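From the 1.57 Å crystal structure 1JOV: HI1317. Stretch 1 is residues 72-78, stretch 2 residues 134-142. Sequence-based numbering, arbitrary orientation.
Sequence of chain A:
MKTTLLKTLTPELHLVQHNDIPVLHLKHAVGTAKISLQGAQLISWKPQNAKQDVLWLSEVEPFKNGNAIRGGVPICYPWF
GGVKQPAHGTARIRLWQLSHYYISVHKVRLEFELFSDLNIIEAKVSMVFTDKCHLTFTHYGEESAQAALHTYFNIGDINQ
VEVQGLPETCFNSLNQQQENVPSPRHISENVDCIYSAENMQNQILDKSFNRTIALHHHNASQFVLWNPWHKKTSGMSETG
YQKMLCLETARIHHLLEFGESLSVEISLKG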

ATOM      1  N   GLY A  72       4.475  -1.311   3.365  1.00 17.74           N
ATOM      2  CA  GLY A  72       3.414  -0.314   3.455  1.00 15.57           C
ATOM      3  C   GLY A  72       2.550  -0.230   2.187  1.00 16.94           C
ATOM      4  O   GLY A  72       2.232  -1.258   1.576  1.00 19.89           O
ATOM      5  N   VAL A  73       2.163   0.998   1.788  1.00 16.08           N
ATOM      6  CA  VAL A  73       1.311   1.111   0.608  1.00 17.74           C
ATOM      7  C   VAL A  73       1.892   2.116  -0.342  1.00 14.18           C
ATOM      8  O   VAL A  73       1.544   3.249  -0.419  1.00 13.93           O
ATOM      9  CB  VAL A  73      -0.128   1.585   1.033  1.00 17.12           C
ATOM     10  CG1 VAL A  73      -1.006   1.548  -0.201  1.00 18.71           C
ATOM     11  CG2 VAL A  73      -0.631   0.691   2.117  1.00 19.53           C
ATOM     12  N   PRO A  74       2.904   1.724  -1.111  1.00 15.57           N
ATOM     13  CA  PRO A  74       3.525   2.611  -2.092  1.00 16.56           C
ATOM     14  C   PRO A  74       2.452   2.977  -3.135  1.00 19.70           C
ATOM     15  O   PRO A  74       1.597   2.145  -3.507  1.00 17.13           O
ATOM     16  CB  PRO A  74       4.566   1.742  -2.854  1.00 19.12           C
ATOM     17  CG  PRO A  74       4.761   0.518  -1.931  1.00 20.63           C
ATOM     18  CD  PRO A  74       3.402   0.324  -1.088  1.00 15.76           C
ATOM     19  N   ILE A  75       2.534   4.176  -3.594  1.00 18.31           N
ATOM     20  CA  ILE A  75       1.660   4.698  -4.647  1.00 15.23           C
ATOM     21  C   ILE A  75       2.369   4.594  -5.984  1.00 17.44           C
ATOM     22  O   ILE A  75       3.423   5.274  -6.116  1.00 17.71           O
ATOM     23  CB  ILE A  75       1.358   6.210  -4.322  1.00 19.27           C
ATOM     24  CG1 ILE A  75       0.729   6.485  -2.910  1.00 19.19           C
ATOM     25  CG2 ILE A  75       0.508   6.891  -5.437  1.00 19.80           C
ATOM     26  CD1 ILE A  75      -0.569   5.794  -2.817  1.00 23.19           C
ATOM     27  N   CYS A  76       1.941   3.665  -6.835  1.00 17.17           N
ATOM     28  CA  CYS A  76       2.565   3.576  -8.178  1.00 14.99           C
ATOM     29  C   CYS A  76       1.811   4.498  -9.117  1.00 18.51           C
ATOM     30  O   CYS A  76       0.588   4.312  -9.247  1.00 18.52           O
ATOM     31  CB  CYS A  76       2.466   2.125  -8.638  1.00 18.45           C
ATOM     32  SG  CYS A  76       3.090   0.969  -7.391  1.00 22.27           S
ATOM     33  N   TYR A  77       2.475   5.452  -9.717  1.00 18.44           N
ATOM     34  CA  TYR A  77       1.827   6.480 -10.516  1.00 18.17           C
ATOM     35  C   TYR A  77       2.901   7.337 -11.146  1.00 18.65           C
ATOM     36  O   TYR A  77       3.863   7.624 -10.423  1.00 18.72           O
ATOM     37  CB  TYR A  77       0.976   7.345  -9.545  1.00 16.21           C
ATOM     38  CG  TYR A  77       0.401   8.556 -10.177  1.00 17.63           C
ATOM     39  CD1 TYR A  77      -0.811   8.507 -10.902  1.00 18.25           C
ATOM     40  CD2 TYR A  77       1.014   9.791 -10.027  1.00 22.57           C
ATOM     41  CE1 TYR A  77      -1.349   9.682 -11.412  1.00 19.97           C
ATOM     42  CE2 TYR A  77       0.512  10.913 -10.550  1.00 18.22           C
ATOM     43  CZ  TYR A  77      -0.724  10.895 -11.275  1.00 24.50           C
ATOM     44  OH  TYR A  77      -1.262  12.060 -11.831  1.00 26.50           O
ATOM     45  N   PRO A  78       2.747   7.757 -12.403  1.00 19.09           N
ATOM     46  CA  PRO A  78       1.577   7.535 -13.293  1.00 17.96           C
ATOM     47  C   PRO A  78       1.699   6.368 -14.258  1.00 19.08           C
ATOM     48  O   PRO A  78       0.947   6.295 -15.241  1.00 20.37           O
ATOM     49  CB  PRO A  78       1.515   8.866 -14.072  1.00 19.60           C
ATOM     50  CG  PRO A  78       3.054   9.228 -14.308  1.00 20.13           C
ATOM     51  CD  PRO A  78       3.686   8.725 -13.002  1.00 21.69           C
TER
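Stretch 2 (134-142) HLTFTHYGE

His134 to His139 continue a strand that begins earlier in the chain, and Tyr140 to Glu142 follow as loop or turn. The touching parts, Val73 to Tyr77 and Leu135 to Gly141, run in nearly the same direction, 13° apart end to end, but the backbones stay well separated: CA of Leu135 is 9.1 Å from CA of Val73, and CA of Phe137 is 8.1 Å from CA of Ile75. The gap is therefore filled by side chains, with no backbone hydrogen bonds across it. His134 makes no contact. From Leu135 to Thr138 the alternation of the strand sets the pattern. Leu135 points toward stretch 1 and brings CD1 to 3.9 Å from CG1 of Val73. Thr136 turns away. Phe137, a t rotamer at chi1, points back in and meets two residues: its CD1 lies 3.5 Å from CG2 of Ile75, and its CZ sits over one face of the Tyr77 ring, 3.2 Å from CD1 of Tyr77. The two rings pair obliquely, their planes at 59° and centroids 4.7 Å apart. Thr138 again turns away. At His139, whose CA-to-CB bond points sideways, the apolar contact gives way to a polar one, a short hydrogen bond of 2.6 Å between ND1 of His139 and OH of Tyr77. Beyond Tyr140, which points away, CA of Gly141 approaches the same OH of Tyr77 to 3.7 Å; a side chain here would run into that hydroxyl and the His139 ring.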

ATOM      1  N   HIS A 134      -9.210   3.517   5.357  1.00 22.64           N
ATOM      2  CA  HIS A 134      -9.635   3.714   3.975  1.00 23.33           C
ATOM      3  C   HIS A 134      -8.653   4.668   3.276  1.00 19.32           C
ATOM      4  O   HIS A 134      -8.590   5.848   3.625  1.00 19.76           O
ATOM      5  CB  HIS A 134     -11.068   4.290   3.965  1.00 22.63           C
ATOM      6  CG  HIS A 134     -11.698   4.282   2.601  1.00 34.61           C
ATOM      7  ND1 HIS A 134     -12.993   4.709   2.370  1.00 39.44           N
ATOM      8  CD2 HIS A 134     -11.211   3.895   1.399  1.00 32.22           C
ATOM      9  CE1 HIS A 134     -13.276   4.584   1.089  1.00 33.47           C
ATOM     10  NE2 HIS A 134     -12.215   4.093   0.468  1.00 36.79           N
ATOM     11  N   LEU A 135      -7.892   4.201   2.319  1.00 21.05           N
ATOM     12  CA  LEU A 135      -6.901   4.973   1.621  1.00 18.27           C
ATOM     13  C   LEU A 135      -7.338   5.223   0.158  1.00 16.83           C
ATOM     14  O   LEU A 135      -7.595   4.258  -0.559  1.00 18.68           O
ATOM     15  CB  LEU A 135      -5.647   4.139   1.646  1.00 18.04           C
ATOM     16  CG  LEU A 135      -4.386   4.790   1.193  1.00 19.77           C
ATOM     17  CD1 LEU A 135      -3.189   4.078   1.789  1.00 21.74           C
ATOM     18  CD2 LEU A 135      -4.304   4.810  -0.315  1.00 17.93           C
ATOM     19  N   THR A 136      -7.424   6.456  -0.251  1.00 15.40           N
ATOM     20  CA  THR A 136      -7.884   6.799  -1.611  1.00 19.67           C
ATOM     21  C   THR A 136      -6.839   7.635  -2.308  1.00 19.12           C
ATOM     22  O   THR A 136      -6.275   8.532  -1.678  1.00 19.63           O
ATOM     23  CB  THR A 136      -9.153   7.661  -1.547  1.00 19.60           C
ATOM     24  OG1 THR A 136     -10.184   6.918  -0.910  1.00 22.12           O
ATOM     25  CG2 THR A 136      -9.604   8.053  -2.938  1.00 20.75           C
ATOM     26  N   PHE A 137      -6.567   7.336  -3.556  1.00 16.30           N
ATOM     27  CA  PHE A 137      -5.645   8.094  -4.364  1.00 14.88           C
ATOM     28  C   PHE A 137      -6.428   8.777  -5.494  1.00 20.01           C
ATOM     29  O   PHE A 137      -7.235   8.111  -6.122  1.00 19.53           O
ATOM     30  CB  PHE A 137      -4.537   7.202  -5.015  1.00 15.61           C
ATOM     31  CG  PHE A 137      -3.703   7.867  -6.083  1.00 13.65           C
ATOM     32  CD1 PHE A 137      -2.555   8.558  -5.742  1.00 15.22           C
ATOM     33  CD2 PHE A 137      -4.064   7.859  -7.431  1.00 14.27           C
ATOM     34  CE1 PHE A 137      -1.780   9.225  -6.707  1.00 14.46           C
ATOM     35  CE2 PHE A 137      -3.315   8.511  -8.407  1.00 16.23           C
ATOM     36  CZ  PHE A 137      -2.157   9.206  -8.056  1.00 16.86           C
ATOM     37  N   THR A 138      -6.212  10.075  -5.770  1.00 16.20           N
ATOM     38  CA  THR A 138      -6.876  10.764  -6.878  1.00 18.54           C
ATOM     39  C   THR A 138      -5.822  11.406  -7.702  1.00 16.33           C
ATOM     40  O   THR A 138      -4.904  12.106  -7.202  1.00 17.44           O
ATOM     41  CB  THR A 138      -7.813  11.900  -6.362  1.00 20.35           C
ATOM     42  OG1 THR A 138      -8.719  11.311  -5.384  1.00 22.05           O
ATOM     43  CG2 THR A 138      -8.664  12.461  -7.575  1.00 22.02           C
ATOM     44  N   HIS A 139      -6.065  11.328  -8.993  1.00 19.38           N
ATOM     45  CA  HIS A 139      -5.214  11.850 -10.036  1.00 20.92           C
ATOM     46  C   HIS A 139      -5.703  13.200 -10.579  1.00 21.33           C
ATOM     47  O   HIS A 139      -6.843  13.271 -10.981  1.00 22.41           O
ATOM     48  CB  HIS A 139      -5.356  10.800 -11.163  1.00 24.66           C
ATOM     49  CG  HIS A 139      -4.888  11.211 -12.506  1.00 26.06           C
ATOM     50  ND1 HIS A 139      -3.659  11.781 -12.766  1.00 20.50           N
ATOM     51  CD2 HIS A 139      -5.496  11.069 -13.715  1.00 20.91           C
ATOM     52  CE1 HIS A 139      -3.535  11.944 -14.079  1.00 22.96           C
ATOM     53  NE2 HIS A 139      -4.656  11.581 -14.661  1.00 23.44           N
ATOM     54  N   TYR A 140      -4.832  14.203 -10.604  1.00 19.33           N
ATOM     55  CA  TYR A 140      -5.172  15.478 -11.178  1.00 18.21           C
ATOM     56  C   TYR A 140      -4.234  15.829 -12.309  1.00 17.73           C
ATOM     57  O   TYR A 140      -4.024  17.010 -12.638  1.00 25.41           O
ATOM     58  CB  TYR A 140      -5.132  16.565 -10.104  1.00 19.59           C
ATOM     59  CG  TYR A 140      -6.264  16.369  -9.089  1.00 23.45           C
ATOM     60  CD1 TYR A 140      -7.594  16.484  -9.443  1.00 20.74           C
ATOM     61  CD2 TYR A 140      -5.951  16.083  -7.780  1.00 20.95           C
ATOM     62  CE1 TYR A 140      -8.581  16.281  -8.464  1.00 24.92           C
ATOM     63  CE2 TYR A 140      -6.900  15.886  -6.820  1.00 27.94           C
ATOM     64  CZ  TYR A 140      -8.219  15.971  -7.148  1.00 29.48           C
ATOM     65  OH  TYR A 140      -9.193  15.768  -6.201  1.00 38.53           O
ATOM     66  N   GLY A 141      -3.651  14.778 -12.894  1.00 18.21           N
ATOM     67  CA  GLY A 141      -2.644  14.838 -13.913  1.00 21.94           C
ATOM     68  C   GLY A 141      -3.013  15.417 -15.255  1.00 27.02           C
ATOM     69  O   GLY A 141      -4.142  15.828 -15.509  1.00 24.29           O
ATOM     70  N   GLU A 142      -2.011  15.400 -16.123  1.00 25.70           N
ATOM     71  CA  GLU A 142      -2.151  15.971 -17.455  1.00 29.43           C
ATOM     72  C   GLU A 142      -2.626  14.988 -18.452  1.00 33.81           C
ATOM     73  O   GLU A 142      -3.263  15.347 -19.441  1.00 34.13           O
ATOM     74  CB  GLU A 142      -0.837  16.590 -17.934  1.00 40.48           C
ATOM     75  CG  GLU A 142      -0.367  17.726 -17.014  1.00 37.95           C
ATOM     76  CD  GLU A 142       0.978  18.322 -17.399  1.00 63.28           C
ATOM     77  OE1 GLU A 142       1.570  17.897 -18.422  1.00 39.70           O
ATOM     78  OE2 GLU A 142       1.439  19.229 -16.671  1.00 70.25           O
TER